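Local coordinates for protein MaoC-like dehydratase (Phytophthora Capsici, PDB 3KH8) that probably catalyses the reversible hydration of trans-2-enoyl-CoA thioesters, as hydratase 2 enzymes with a double hot dog fold do, at residues G126-E131 with H250-M255; I277-S282 with V303-V308; L86-L91 with P173-I178; D211-S216 with M255-R260; L160-T165 with R194-R199. One frame throughout, in Å; residues are numbered along the deposited sequence.

Interaction 1: residues G126-E131 with H250-M255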
# COMPACT_ATOMS: atom_id res chain seq x y z
N GLY A 126 -9.70 -20.67 10.67
CA GLY A 126 -11.02 -21.17 10.29
C GLY A 126 -12.16 -20.19 10.46
O GLY A 126 -13.11 -20.21 9.68
N GLU A 127 -12.07 -19.34 11.49
CA GLU A 127 -13.16 -18.44 11.86
C GLU A 127 -12.64 -17.08 12.32
O GLU A 127 -11.55 -16.98 12.90
CB GLU A 127 -14.00 -19.06 12.98
CG GLU A 127 -14.76 -20.33 12.57
CD GLU A 127 -15.58 -20.94 13.70
OE1 GLU A 127 -15.64 -20.36 14.80
OE2 GLU A 127 -16.18 -22.01 13.47
N GLN A 128 -13.43 -16.04 12.08
CA GLN A 128 -13.12 -14.70 12.59
C GLN A 128 -14.38 -13.95 13.00
O GLN A 128 -15.37 -13.91 12.26
CB GLN A 128 -12.33 -13.88 11.56
CG GLN A 128 -11.82 -12.53 12.10
CD GLN A 128 -10.79 -12.71 13.19
OE1 GLN A 128 -9.83 -13.46 13.03
NE2 GLN A 128 -10.98 -12.02 14.31
N SER A 129 -14.33 -13.34 14.17
CA SER A 129 -15.39 -12.47 14.65
C SER A 129 -14.80 -11.12 15.03
O SER A 129 -13.72 -11.05 15.63
CB SER A 129 -16.09 -13.09 15.86
OG SER A 129 -17.05 -12.20 16.39
N VAL A 130 -15.50 -10.05 14.65
CA VAL A 130 -15.11 -8.68 15.00
C VAL A 130 -16.32 -7.93 15.54
O VAL A 130 -17.35 -7.83 14.87
CB VAL A 130 -14.52 -7.92 13.78
CG1 VAL A 130 -14.14 -6.50 14.16
CG2 VAL A 130 -13.30 -8.65 13.23
N GLU A 131 -16.20 -7.44 16.77
CA GLU A 131 -17.23 -6.62 17.38
C GLU A 131 -16.67 -5.23 17.68
O GLU A 131 -15.68 -5.10 18.40
CB GLU A 131 -17.75 -7.27 18.67
CG GLU A 131 -18.94 -6.54 19.27
CD GLU A 131 -19.38 -7.09 20.62
OE1 GLU A 131 -18.84 -8.13 21.06
OE2 GLU A 131 -20.29 -6.48 21.22
N HIS A 250 -4.83 -13.64 1.43
CA HIS A 250 -5.14 -13.66 2.87
C HIS A 250 -6.64 -13.82 3.06
O HIS A 250 -7.42 -13.09 2.44
CB HIS A 250 -4.75 -12.34 3.53
CG HIS A 250 -3.29 -12.00 3.44
ND1 HIS A 250 -2.66 -11.72 2.25
CD2 HIS A 250 -2.35 -11.84 4.41
CE1 HIS A 250 -1.39 -11.42 2.48
NE2 HIS A 250 -1.18 -11.50 3.79
N GLY A 251 -7.04 -14.75 3.92
CA GLY A 251 -8.45 -14.89 4.29
C GLY A 251 -9.05 -13.60 4.85
O GLY A 251 -10.20 -13.27 4.56
N LEU A 252 -8.26 -12.86 5.63
CA LEU A 252 -8.74 -11.60 6.20
C LEU A 252 -8.93 -10.49 5.16
O LEU A 252 -9.73 -9.58 5.37
CB LEU A 252 -7.83 -11.13 7.34
CG LEU A 252 -7.99 -11.90 8.67
CD1 LEU A 252 -6.88 -11.50 9.66
CD2 LEU A 252 -9.38 -11.67 9.27
N CYS A 253 -8.20 -10.58 4.05
CA CYS A 253 -8.40 -9.66 2.92
C CYS A 253 -9.76 -9.93 2.26
O CYS A 253 -10.52 -9.01 1.99
CB CYS A 253 -7.25 -9.77 1.91
SG CYS A 253 -7.36 -8.61 0.50
N SER A 254 -10.05 -11.21 2.01
CA SER A 254 -11.37 -11.64 1.53
C SER A 254 -12.48 -11.15 2.46
O SER A 254 -13.54 -10.71 2.00
CB SER A 254 -11.44 -13.17 1.40
OG SER A 254 -10.55 -13.62 0.40
N MET A 255 -12.24 -11.24 3.77
CA MET A 255 -13.19 -10.74 4.76
C MET A 255 -13.36 -9.23 4.61
O MET A 255 -14.47 -8.71 4.76
CB MET A 255 -12.73 -11.11 6.17
CG MET A 255 -13.78 -10.83 7.26
SD MET A 255 -13.18 -11.32 8.88
CE MET A 255 -14.61 -10.96 9.90
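Leu-252 and Met-255, three residues apart on helix 251-266, both lean on Gln-128 of strand 123-132. Just ahead of them His-250 takes the N-cap position and looks elsewhere, stacking on His-233 and giving NE2 to Asp-228 O. Leu-252 comes next. Its bond to CB does not aim at the strand, but the branched tip reaches over, so that Leu-252 CD2 lies 3.8 Å from Gln-128 CG, the two side chains crossing at about a right angle. Met-255 supplies the longer arm. With CG anti to the backbone N (chi1 -170°) and the chain fully extended, Met-255 SD reaches 3.7 Å from Gln-128 CG, and Met-255 CE continues to 4.3 Å from Val-130 CG2. An unbranched, flexible thioether suits such a span across a buried interface. Gln-128 is an amphipathic partner: its CB and CG form the apolar surface, while a bend at chi2 (66°) swings the NH2 end of the amide back toward its own strand. There Gln-128 NE2 donates to Ser-129 O at 3.2 Å, approaching from above the carbonyl plane, and OE1 has a weak bond from His-125 NE2. The axes of the two short segments run 46° apart. This is the hot dog fold's helix lying in its curved sheet, here joining the hydratase 2 N-terminal and MaoC-like parts of the chain. The helix start probably borders the hydratase site, since Asp-228 and His-233 lie in a sequence resembling the hydratase 2 motif.

Interaction 2: residues I277-S282 with V303-V308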
# COMPACT_ATOMS: atom_id res chain seq x y z
N ILE A 277 -19.35 -8.46 12.86
CA ILE A 277 -19.22 -9.33 11.71
C ILE A 277 -18.51 -10.61 12.15
O ILE A 277 -17.51 -10.56 12.87
CB ILE A 277 -18.49 -8.62 10.53
CG1 ILE A 277 -18.42 -9.52 9.29
CG2 ILE A 277 -17.10 -8.09 10.96
CD1 ILE A 277 -18.13 -8.78 7.99
N ARG A 278 -19.06 -11.76 11.75
CA ARG A 278 -18.41 -13.05 11.98
C ARG A 278 -18.54 -13.95 10.75
O ARG A 278 -19.56 -13.92 10.06
CB ARG A 278 -18.93 -13.73 13.24
CG ARG A 278 -20.43 -14.05 13.25
CD ARG A 278 -20.79 -14.79 14.52
NE ARG A 278 -22.23 -15.01 14.66
CZ ARG A 278 -22.80 -16.21 14.79
NH1 ARG A 278 -22.06 -17.32 14.78
NH2 ARG A 278 -24.11 -16.30 14.93
N VAL A 279 -17.50 -14.73 10.48
CA VAL A 279 -17.44 -15.53 9.27
C VAL A 279 -16.69 -16.82 9.56
O VAL A 279 -16.02 -16.95 10.60
CB VAL A 279 -16.69 -14.79 8.11
CG1 VAL A 279 -17.35 -13.46 7.77
CG2 VAL A 279 -15.20 -14.59 8.44
N ARG A 280 -16.79 -17.78 8.65
CA ARG A 280 -15.81 -18.84 8.58
C ARG A 280 -15.16 -18.88 7.21
O ARG A 280 -15.78 -18.51 6.21
CB ARG A 280 -16.39 -20.21 8.99
CG ARG A 280 -17.28 -20.86 7.96
CD ARG A 280 -17.82 -22.20 8.48
NE ARG A 280 -19.02 -22.58 7.74
CZ ARG A 280 -20.26 -22.26 8.11
NH1 ARG A 280 -20.48 -21.57 9.22
NH2 ARG A 280 -21.28 -22.65 7.36
N PHE A 281 -13.91 -19.30 7.17
CA PHE A 281 -13.18 -19.41 5.91
C PHE A 281 -13.28 -20.84 5.42
O PHE A 281 -12.77 -21.77 6.05
CB PHE A 281 -11.73 -18.95 6.10
CG PHE A 281 -11.61 -17.58 6.70
CD1 PHE A 281 -11.87 -16.44 5.94
CD2 PHE A 281 -11.28 -17.42 8.04
CE1 PHE A 281 -11.78 -15.17 6.50
CE2 PHE A 281 -11.18 -16.14 8.62
CZ PHE A 281 -11.44 -15.02 7.84
N SER A 282 -13.95 -21.01 4.28
CA SER A 282 -14.36 -22.34 3.85
C SER A 282 -13.46 -22.93 2.77
O SER A 282 -13.29 -24.15 2.71
CB SER A 282 -15.83 -22.33 3.41
OG SER A 282 -16.11 -21.19 2.62
N VAL A 303 -27.74 -8.98 8.73
CA VAL A 303 -27.53 -9.42 7.36
C VAL A 303 -26.69 -10.69 7.33
O VAL A 303 -25.60 -10.74 7.91
CB VAL A 303 -26.86 -8.33 6.48
CG1 VAL A 303 -26.67 -8.81 5.04
CG2 VAL A 303 -27.69 -7.05 6.50
N LEU A 304 -27.20 -11.71 6.65
CA LEU A 304 -26.44 -12.92 6.43
C LEU A 304 -25.77 -12.83 5.06
O LEU A 304 -26.30 -12.19 4.14
CB LEU A 304 -27.32 -14.17 6.57
CG LEU A 304 -28.06 -14.32 7.91
CD1 LEU A 304 -28.82 -15.63 7.98
CD2 LEU A 304 -27.13 -14.18 9.12
N PHE A 305 -24.60 -13.44 4.93
CA PHE A 305 -23.82 -13.30 3.70
C PHE A 305 -22.82 -14.40 3.44
O PHE A 305 -22.43 -15.14 4.35
CB PHE A 305 -23.13 -11.92 3.65
CG PHE A 305 -22.00 -11.77 4.62
CD1 PHE A 305 -22.24 -11.35 5.92
CD2 PHE A 305 -20.69 -12.04 4.23
CE1 PHE A 305 -21.20 -11.19 6.82
CE2 PHE A 305 -19.64 -11.90 5.13
CZ PHE A 305 -19.89 -11.47 6.42
N GLN A 306 -22.41 -14.50 2.17
CA GLN A 306 -21.32 -15.35 1.75
C GLN A 306 -20.45 -14.57 0.78
O GLN A 306 -20.93 -13.66 0.10
CB GLN A 306 -21.85 -16.58 1.01
CG GLN A 306 -22.69 -17.55 1.84
CD GLN A 306 -23.19 -18.70 0.99
OE1 GLN A 306 -23.80 -18.50 -0.06
NE2 GLN A 306 -22.92 -19.93 1.44
N ALA A 307 -19.17 -14.93 0.70
CA ALA A 307 -18.31 -14.45 -0.37
C ALA A 307 -17.90 -15.63 -1.23
O ALA A 307 -17.53 -16.69 -0.72
CB ALA A 307 -17.09 -13.71 0.17
N VAL A 308 -17.98 -15.44 -2.55
CA VAL A 308 -17.81 -16.53 -3.50
C VAL A 308 -16.84 -16.10 -4.60
O VAL A 308 -16.88 -14.96 -5.05
CB VAL A 308 -19.17 -16.93 -4.15
CG1 VAL A 308 -19.01 -18.14 -5.07
CG2 VAL A 308 -20.22 -17.22 -3.07
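Phe-305 carries the contact, its ring tip CZ standing between Ile-277 and Val-279 of the other strand. CG sits between the backbone N and the carbonyl carbon (chi1 71°), and this raises the ring from strand 302-309 toward its partner. Ile-277 CD1 lies 3.6 Å from Phe-305 CZ, and Val-279 CG1 only 3.5 Å from the same atom. The two methyls come from opposite sides of the ring plane, both obliquely, and so grip the tip without stacking flat on it. Strands 274-281 and 302-309 are not bonded neighbours: strand 314-324 lies between them and pairs with each. Curling of this antiparallel hot dog sheet, with segment axes 37° apart, lets an aromatic side chain bridge two strands on its concave face, where Leu-262 of helix 251-266 also packs on the ring. A large planar residue suits this place because it is long enough to pass the intervening strand, while beta-branched Ile-277 and Val-279 fit extended backbone and offer compact methyls. Ile-277 has CG1 anti to the backbone N, which lays CG1 within 3.8 Å of Phe-305 CZ as well. Beside CD1 of Phe-305, Val-303 O of the same strand lies at the ring edge, in its plane.

Interaction 3: residues L86-L91 with P173-I178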
# COMPACT_ATOMS: atom_id res chain seq x y z
N LEU A 86 -13.14 -2.88 9.73
CA LEU A 86 -12.48 -4.16 9.97
C LEU A 86 -11.00 -4.03 10.36
O LEU A 86 -10.38 -5.02 10.77
CB LEU A 86 -12.62 -5.09 8.76
CG LEU A 86 -12.41 -6.59 9.03
CD1 LEU A 86 -13.60 -7.18 9.80
CD2 LEU A 86 -12.17 -7.36 7.74
N TYR A 87 -10.43 -2.83 10.24
CA TYR A 87 -8.99 -2.65 10.48
C TYR A 87 -8.42 -3.28 11.77
O TYR A 87 -7.32 -3.82 11.74
CB TYR A 87 -8.54 -1.19 10.31
CG TYR A 87 -7.06 -1.00 10.57
CD1 TYR A 87 -6.11 -1.53 9.70
CD2 TYR A 87 -6.61 -0.33 11.71
CE1 TYR A 87 -4.74 -1.38 9.94
CE2 TYR A 87 -5.24 -0.18 11.96
CZ TYR A 87 -4.32 -0.70 11.07
OH TYR A 87 -2.98 -0.56 11.31
N PRO A 88 -9.16 -3.22 12.91
CA PRO A 88 -8.61 -3.83 14.13
C PRO A 88 -8.06 -5.27 14.00
O PRO A 88 -7.17 -5.63 14.76
CB PRO A 88 -9.80 -3.78 15.09
CG PRO A 88 -10.51 -2.55 14.70
CD PRO A 88 -10.40 -2.47 13.20
N VAL A 89 -8.55 -6.06 13.05
CA VAL A 89 -8.02 -7.42 12.83
C VAL A 89 -6.52 -7.45 12.51
O VAL A 89 -5.87 -8.47 12.70
CB VAL A 89 -8.78 -8.22 11.72
CG1 VAL A 89 -10.26 -8.31 12.04
CG2 VAL A 89 -8.55 -7.64 10.32
N CYS A 90 -6.00 -6.33 12.01
CA CYS A 90 -4.59 -6.23 11.66
C CYS A 90 -3.70 -5.94 12.86
O CYS A 90 -2.51 -6.25 12.83
CB CYS A 90 -4.38 -5.14 10.60
SG CYS A 90 -5.07 -5.59 9.01
N LEU A 91 -4.27 -5.35 13.91
CA LEU A 91 -3.49 -4.86 15.05
C LEU A 91 -2.71 -5.93 15.84
O LEU A 91 -1.59 -5.66 16.28
CB LEU A 91 -4.35 -3.99 15.98
CG LEU A 91 -4.86 -2.67 15.39
CD1 LEU A 91 -5.92 -2.04 16.29
CD2 LEU A 91 -3.72 -1.67 15.12
N PRO A 173 -13.33 0.11 26.27
CA PRO A 173 -13.24 -0.87 25.18
C PRO A 173 -13.49 -0.24 23.81
O PRO A 173 -14.33 0.66 23.68
CB PRO A 173 -14.37 -1.86 25.51
CG PRO A 173 -14.66 -1.66 26.97
CD PRO A 173 -14.43 -0.19 27.20
N VAL A 174 -12.76 -0.69 22.79
CA VAL A 174 -13.00 -0.22 21.42
C VAL A 174 -13.40 -1.36 20.47
O VAL A 174 -14.29 -1.19 19.64
CB VAL A 174 -11.83 0.65 20.83
CG1 VAL A 174 -11.36 1.70 21.83
CG2 VAL A 174 -10.66 -0.20 20.37
N ALA A 175 -12.75 -2.52 20.61
CA ALA A 175 -13.04 -3.68 19.76
C ALA A 175 -12.76 -5.01 20.45
O ALA A 175 -11.83 -5.14 21.25
CB ALA A 175 -12.27 -3.60 18.44
N LYS A 176 -13.59 -6.00 20.11
CA LYS A 176 -13.40 -7.37 20.58
C LYS A 176 -13.30 -8.30 19.37
O LYS A 176 -14.20 -8.32 18.52
CB LYS A 176 -14.55 -7.77 21.50
CG LYS A 176 -14.44 -9.17 22.09
CD LYS A 176 -15.64 -9.46 22.98
CE LYS A 176 -15.72 -10.94 23.32
NZ LYS A 176 -17.02 -11.28 23.96
N LEU A 177 -12.20 -9.04 19.30
CA LEU A 177 -11.96 -9.97 18.21
C LEU A 177 -11.92 -11.39 18.75
O LEU A 177 -11.37 -11.63 19.82
CB LEU A 177 -10.63 -9.67 17.50
CG LEU A 177 -10.21 -8.23 17.18
CD1 LEU A 177 -8.80 -8.22 16.59
CD2 LEU A 177 -11.19 -7.56 16.24
N ILE A 178 -12.52 -12.32 18.01
CA ILE A 178 -12.34 -13.74 18.30
C ILE A 178 -11.87 -14.45 17.03
O ILE A 178 -12.56 -14.44 16.01
CB ILE A 178 -13.61 -14.41 18.86
CG1 ILE A 178 -14.05 -13.72 20.16
CG2 ILE A 178 -13.37 -15.92 19.10
CD1 ILE A 178 -15.49 -13.99 20.56
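A 3-10 turn, residues 87-90, packs here on the hot dog sheet through Pro-88, Val-89, Ala-175 and Leu-177. It belongs to the hydratase 2 N-terminal part of the chain, where the loop and short turn 86-91, backed by helix 56-65, pack on strand 172-184, probably taking the place of the hot dog helix in this half, as in related hydratases. The turn is held by its own backbone bonds, among them Cys-90 N to Tyr-87 O at 2.8 Å. Proline fits the first turn well, since its fixed phi suits the tight coil and no N-H is needed there. The ring side of Pro-88 faces the strand: its CB lies 4.2 Å from Ala-175 CB and equally 4.2 Å from Leu-177 CD2. Alanine, with only a methyl, lets the turn come close at this point; Ala-175 is itself the second residue of a classic beta bulge, in which it and Val-174 both face Phe-167. Leu-177 reaches farther. Its CG stands anti to the carbonyl carbon (chi1 -43°), and the two methyls divide the work: Leu-177 CD2 meets side chains, including Val-89 CG1 at 4.4 Å, while CD1 goes to the backbone of the turn. Val-130 of strand 123-132 touches both Val-89 and Leu-177, continuing this buried apolar layer. Leu-177 CD1 settles 3.9 Å from Val-89 CA and 3.6 Å from Pro-88 O, which accepts the backbone bond of Leu-91 N.

Interaction 4: residues D211-S216 with M255-R260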
# COMPACT_ATOMS: atom_id res chain seq x y z
N ASP A 211 -22.82 -7.93 -4.76
CA ASP A 211 -21.75 -7.01 -5.13
C ASP A 211 -20.60 -7.88 -5.59
O ASP A 211 -20.52 -9.06 -5.24
CB ASP A 211 -21.35 -6.14 -3.93
CG ASP A 211 -20.62 -4.85 -4.33
OD1 ASP A 211 -20.32 -4.65 -5.53
OD2 ASP A 211 -20.36 -4.01 -3.44
N GLU A 212 -19.71 -7.32 -6.40
CA GLU A 212 -18.51 -8.04 -6.79
C GLU A 212 -17.30 -7.13 -6.84
O GLU A 212 -17.42 -5.93 -7.10
CB GLU A 212 -18.69 -8.79 -8.11
CG GLU A 212 -18.92 -7.90 -9.33
CD GLU A 212 -18.78 -8.66 -10.64
OE1 GLU A 212 -19.25 -9.82 -10.72
OE2 GLU A 212 -18.20 -8.08 -11.58
N PHE A 213 -16.14 -7.71 -6.57
CA PHE A 213 -14.88 -7.00 -6.66
C PHE A 213 -13.83 -7.90 -7.29
O PHE A 213 -13.57 -9.00 -6.81
CB PHE A 213 -14.41 -6.51 -5.28
CG PHE A 213 -13.08 -5.81 -5.32
CD1 PHE A 213 -12.95 -4.54 -5.88
CD2 PHE A 213 -11.94 -6.44 -4.82
CE1 PHE A 213 -11.71 -3.90 -5.93
CE2 PHE A 213 -10.70 -5.81 -4.86
CZ PHE A 213 -10.59 -4.54 -5.42
N LYS A 214 -13.27 -7.43 -8.40
CA LYS A 214 -12.17 -8.09 -9.08
C LYS A 214 -10.89 -7.78 -8.32
O LYS A 214 -10.42 -6.63 -8.33
CB LYS A 214 -12.10 -7.61 -10.54
CG LYS A 214 -10.85 -8.00 -11.33
CD LYS A 214 -10.77 -9.48 -11.64
CE LYS A 214 -9.65 -9.77 -12.64
NZ LYS A 214 -8.28 -9.63 -12.03
N THR A 215 -10.32 -8.78 -7.64
CA THR A 215 -9.04 -8.58 -6.96
C THR A 215 -7.90 -8.52 -7.98
O THR A 215 -8.00 -9.05 -9.08
CB THR A 215 -8.74 -9.67 -5.90
OG1 THR A 215 -8.50 -10.93 -6.53
CG2 THR A 215 -9.91 -9.80 -4.90
N SER A 216 -6.81 -7.85 -7.60
CA SER A 216 -5.60 -7.81 -8.41
C SER A 216 -4.82 -9.11 -8.23
O SER A 216 -4.83 -9.69 -7.14
CB SER A 216 -4.73 -6.62 -7.99
OG SER A 216 -3.43 -6.72 -8.54
N MET A 255 -12.24 -11.24 3.77
CA MET A 255 -13.19 -10.74 4.76
C MET A 255 -13.36 -9.23 4.61
O MET A 255 -14.47 -8.71 4.76
CB MET A 255 -12.73 -11.11 6.17
CG MET A 255 -13.78 -10.83 7.26
SD MET A 255 -13.18 -11.32 8.88
CE MET A 255 -14.61 -10.96 9.90
N GLY A 256 -12.26 -8.53 4.33
CA GLY A 256 -12.29 -7.10 4.05
C GLY A 256 -13.14 -6.76 2.84
O GLY A 256 -13.93 -5.82 2.88
N VAL A 257 -12.98 -7.54 1.77
CA VAL A 257 -13.75 -7.35 0.54
C VAL A 257 -15.25 -7.52 0.80
O VAL A 257 -16.06 -6.69 0.36
CB VAL A 257 -13.25 -8.28 -0.60
CG1 VAL A 257 -14.18 -8.24 -1.81
CG2 VAL A 257 -11.83 -7.89 -1.02
N ALA A 258 -15.62 -8.57 1.54
CA ALA A 258 -17.03 -8.75 1.93
C ALA A 258 -17.52 -7.59 2.80
O ALA A 258 -18.63 -7.08 2.60
CB ALA A 258 -17.22 -10.08 2.64
N SER A 259 -16.69 -7.17 3.75
CA SER A 259 -17.01 -6.05 4.64
C SER A 259 -17.27 -4.74 3.88
O SER A 259 -18.14 -3.97 4.26
CB SER A 259 -15.92 -5.84 5.69
OG SER A 259 -15.79 -6.98 6.52
N ARG A 260 -16.50 -4.51 2.81
CA ARG A 260 -16.68 -3.35 1.95
C ARG A 260 -18.07 -3.36 1.30
O ARG A 260 -18.73 -2.32 1.26
CB ARG A 260 -15.62 -3.32 0.85
CG ARG A 260 -14.22 -2.91 1.30
CD ARG A 260 -13.21 -3.09 0.17
NE ARG A 260 -13.72 -2.52 -1.08
CZ ARG A 260 -13.46 -3.00 -2.29
NH1 ARG A 260 -12.68 -4.07 -2.45
NH2 ARG A 260 -14.00 -2.41 -3.35
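One face of the Phe-213 ring carries the guanidinium of Arg-260, whose NH1 hovers 3.2 Å above the ring plane, over the centre. The two planes stand 88° apart, so the arginine meets the ring with its edge instead of stacking flat: NH1 points into the pi cloud and Arg-260 NH2 lies 3.5 Å from Phe-213 CD1. It is a cation-pi contact, with Arg-260 CZ 4.1 Å from the ring centroid. A bend at chi3 (47°) brings the guanidinium round to the ring. Two outside partners hold it there, Glu-68 in a salt bridge to NE and Ile-66 O in a hydrogen bond to NH1, so the positive charge is probably balanced mainly by Glu-68, with the ring face and the carbonyl helping. Val-257, one turn earlier on the helix, backs the same phenylalanine from its stem: Val-257 CG1 lies 3.9 Å from Phe-213 CB, the side chains crossing at about a right angle, while CG2 reaches the ring obliquely. Phenylalanine suits this partly exposed spot because its stem meets an aliphatic residue and its face a cation. Strand 209-214, bonded to strand 290-297, is thereby fastened to helix 251-266, the helix-on-sheet packing of a hot dog domain.

Interaction 5: residues L160-T165 with R194-R199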
# COMPACT_ATOMS: atom_id res chain seq x y z
N LEU A 160 -10.95 -26.98 17.48
CA LEU A 160 -11.15 -25.54 17.31
C LEU A 160 -10.65 -24.77 18.53
O LEU A 160 -11.24 -24.85 19.61
CB LEU A 160 -12.62 -25.20 17.02
CG LEU A 160 -12.92 -23.70 16.83
CD1 LEU A 160 -12.39 -23.17 15.50
CD2 LEU A 160 -14.40 -23.40 16.98
N MET A 161 -9.56 -24.03 18.33
CA MET A 161 -9.04 -23.13 19.36
C MET A 161 -9.50 -21.70 19.07
O MET A 161 -9.23 -21.16 17.99
CB MET A 161 -7.51 -23.20 19.43
CG MET A 161 -6.92 -22.42 20.60
SD MET A 161 -5.13 -22.60 20.78
CE MET A 161 -4.53 -21.57 19.44
N GLU A 162 -10.19 -21.10 20.03
CA GLU A 162 -10.64 -19.72 19.90
C GLU A 162 -9.78 -18.79 20.75
O GLU A 162 -9.65 -18.99 21.96
CB GLU A 162 -12.11 -19.57 20.28
CG GLU A 162 -13.09 -20.26 19.34
CD GLU A 162 -14.53 -19.88 19.61
OE1 GLU A 162 -14.94 -19.88 20.79
OE2 GLU A 162 -15.26 -19.57 18.64
N THR A 163 -9.19 -17.79 20.10
CA THR A 163 -8.37 -16.78 20.77
C THR A 163 -9.05 -15.41 20.70
O THR A 163 -9.30 -14.88 19.61
CB THR A 163 -6.94 -16.70 20.16
OG1 THR A 163 -6.30 -17.97 20.29
CG2 THR A 163 -6.10 -15.63 20.86
N GLN A 164 -9.35 -14.87 21.87
CA GLN A 164 -10.01 -13.58 21.99
C GLN A 164 -9.00 -12.46 22.17
O GLN A 164 -8.01 -12.62 22.89
CB GLN A 164 -10.99 -13.60 23.17
CG GLN A 164 -11.72 -12.30 23.42
CD GLN A 164 -12.68 -12.40 24.59
OE1 GLN A 164 -13.61 -13.21 24.58
NE2 GLN A 164 -12.46 -11.59 25.62
N THR A 165 -9.25 -11.34 21.51
CA THR A 165 -8.46 -10.13 21.69
C THR A 165 -9.39 -8.96 21.99
O THR A 165 -10.31 -8.69 21.23
CB THR A 165 -7.59 -9.82 20.45
OG1 THR A 165 -6.71 -10.92 20.20
CG2 THR A 165 -6.76 -8.55 20.67
N ARG A 194 -16.07 -21.12 25.70
CA ARG A 194 -17.19 -20.19 25.85
C ARG A 194 -18.45 -20.78 25.24
O ARG A 194 -18.39 -21.65 24.37
CB ARG A 194 -16.87 -18.85 25.17
CG ARG A 194 -16.60 -18.96 23.66
CD ARG A 194 -17.09 -17.76 22.88
NE ARG A 194 -16.87 -17.94 21.45
CZ ARG A 194 -17.36 -17.16 20.49
NH1 ARG A 194 -18.13 -16.12 20.80
NH2 ARG A 194 -17.09 -17.42 19.22
N LYS A 195 -19.60 -20.30 25.71
CA LYS A 195 -20.88 -20.61 25.09
C LYS A 195 -20.89 -20.00 23.69
O LYS A 195 -20.85 -18.77 23.54
CB LYS A 195 -22.02 -20.07 25.95
CG LYS A 195 -23.42 -20.16 25.33
CD LYS A 195 -23.91 -21.60 25.24
CE LYS A 195 -25.38 -21.66 24.84
NZ LYS A 195 -25.78 -23.01 24.35
N LEU A 196 -20.94 -20.86 22.68
CA LEU A 196 -20.89 -20.41 21.29
C LEU A 196 -22.22 -19.81 20.84
O LEU A 196 -23.28 -20.31 21.24
CB LEU A 196 -20.49 -21.56 20.36
CG LEU A 196 -19.21 -22.36 20.64
CD1 LEU A 196 -19.12 -23.54 19.68
CD2 LEU A 196 -17.95 -21.49 20.55
N PRO A 197 -22.18 -18.74 20.02
CA PRO A 197 -23.40 -18.20 19.44
C PRO A 197 -24.03 -19.19 18.45
O PRO A 197 -23.37 -20.14 18.02
CB PRO A 197 -22.92 -16.95 18.70
CG PRO A 197 -21.49 -17.21 18.40
CD PRO A 197 -20.98 -18.01 19.56
N ALA A 198 -25.30 -18.96 18.11
CA ALA A 198 -26.02 -19.81 17.17
C ALA A 198 -25.29 -19.94 15.84
O ALA A 198 -24.72 -18.97 15.34
CB ALA A 198 -27.43 -19.27 16.95
N ARG A 199 -25.30 -21.15 15.29
CA ARG A 199 -24.76 -21.41 13.96
C ARG A 199 -25.53 -20.62 12.91
O ARG A 199 -26.76 -20.62 12.91
CB ARG A 199 -24.81 -22.91 13.64
CG ARG A 199 -24.60 -23.25 12.16
CD ARG A 199 -24.41 -24.75 11.93
NE ARG A 199 -23.19 -25.25 12.56
CZ ARG A 199 -21.96 -25.04 12.10
NH1 ARG A 199 -21.75 -24.32 11.01
NH2 ARG A 199 -20.92 -25.54 12.76
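Glu-162 and Arg-194 meet at about a right angle, the carboxylate taking the guanidinium side-on. Two nitrogens grip two oxygens: Arg-194 NE gives to Glu-162 OE1 at 2.8 Å, and Arg-194 NH2 to Glu-162 OE2 at 2.9 Å. Both N-H bonds are nearly straight, 167° and 173°, and both oxygens are used on their syn side. The oxygens lie close to the guanidinium plane, but the carboxylate itself is twisted, its plane 38° from that of the arginine. Such a paired salt bridge fixes the rotation of both groups and suits a buried glutamate, whose charge the arginine would help to balance. OE1 has a further bond from Ser-151 OG, a hydroxyl that also receives Arg-194 N. Glu-127 brings a second negative charge near OE2, which would tend to raise the glutamate's proton affinity; the arginine probably offsets this. Two apolar residues of the linker flank the bridge: Leu-196 places CD2 3.4 Å from Glu-162 OE1, and Pro-197 CD lies 3.5 Å above one face of the Arg-194 guanidinium, toward its rim. The extended chain of Glu-162 lifts its carboxylate off strand 158-169 to reach them. That strand runs between strands 141-154 and 172-184, and Arg-194 touches Ile-150 of the one and Ile-178 of the other, so the linker following strand 192-193 crosses the sheet on the face turned away from helix 251-266.

How the interactions relate
Strand 123-132 ties much of the set together: Val-130 N bonds to Ile-277 O of interaction 2 at 2.7 Å, and Ser-129 N to Ile-178 O of interaction 3 at 2.8 Å. Interactions 1 and 4 share Met-255 and use successive turns of helix 251-266, their centres 12 Å apart. Leu-86, beside the turn of interaction 3, touches both Ile-277 and the helix, linking the N-terminal and MaoC-like halves. Interaction 5 lies on the other face of the sheet, about 25 Å from interaction 4 between centres, yet its linker reaches interaction 2 where Arg-278 NH2 bonds to Ala-198 O at 2.8 Å. Of the five, interaction 1 includes His-250, next to the probable catalytic region.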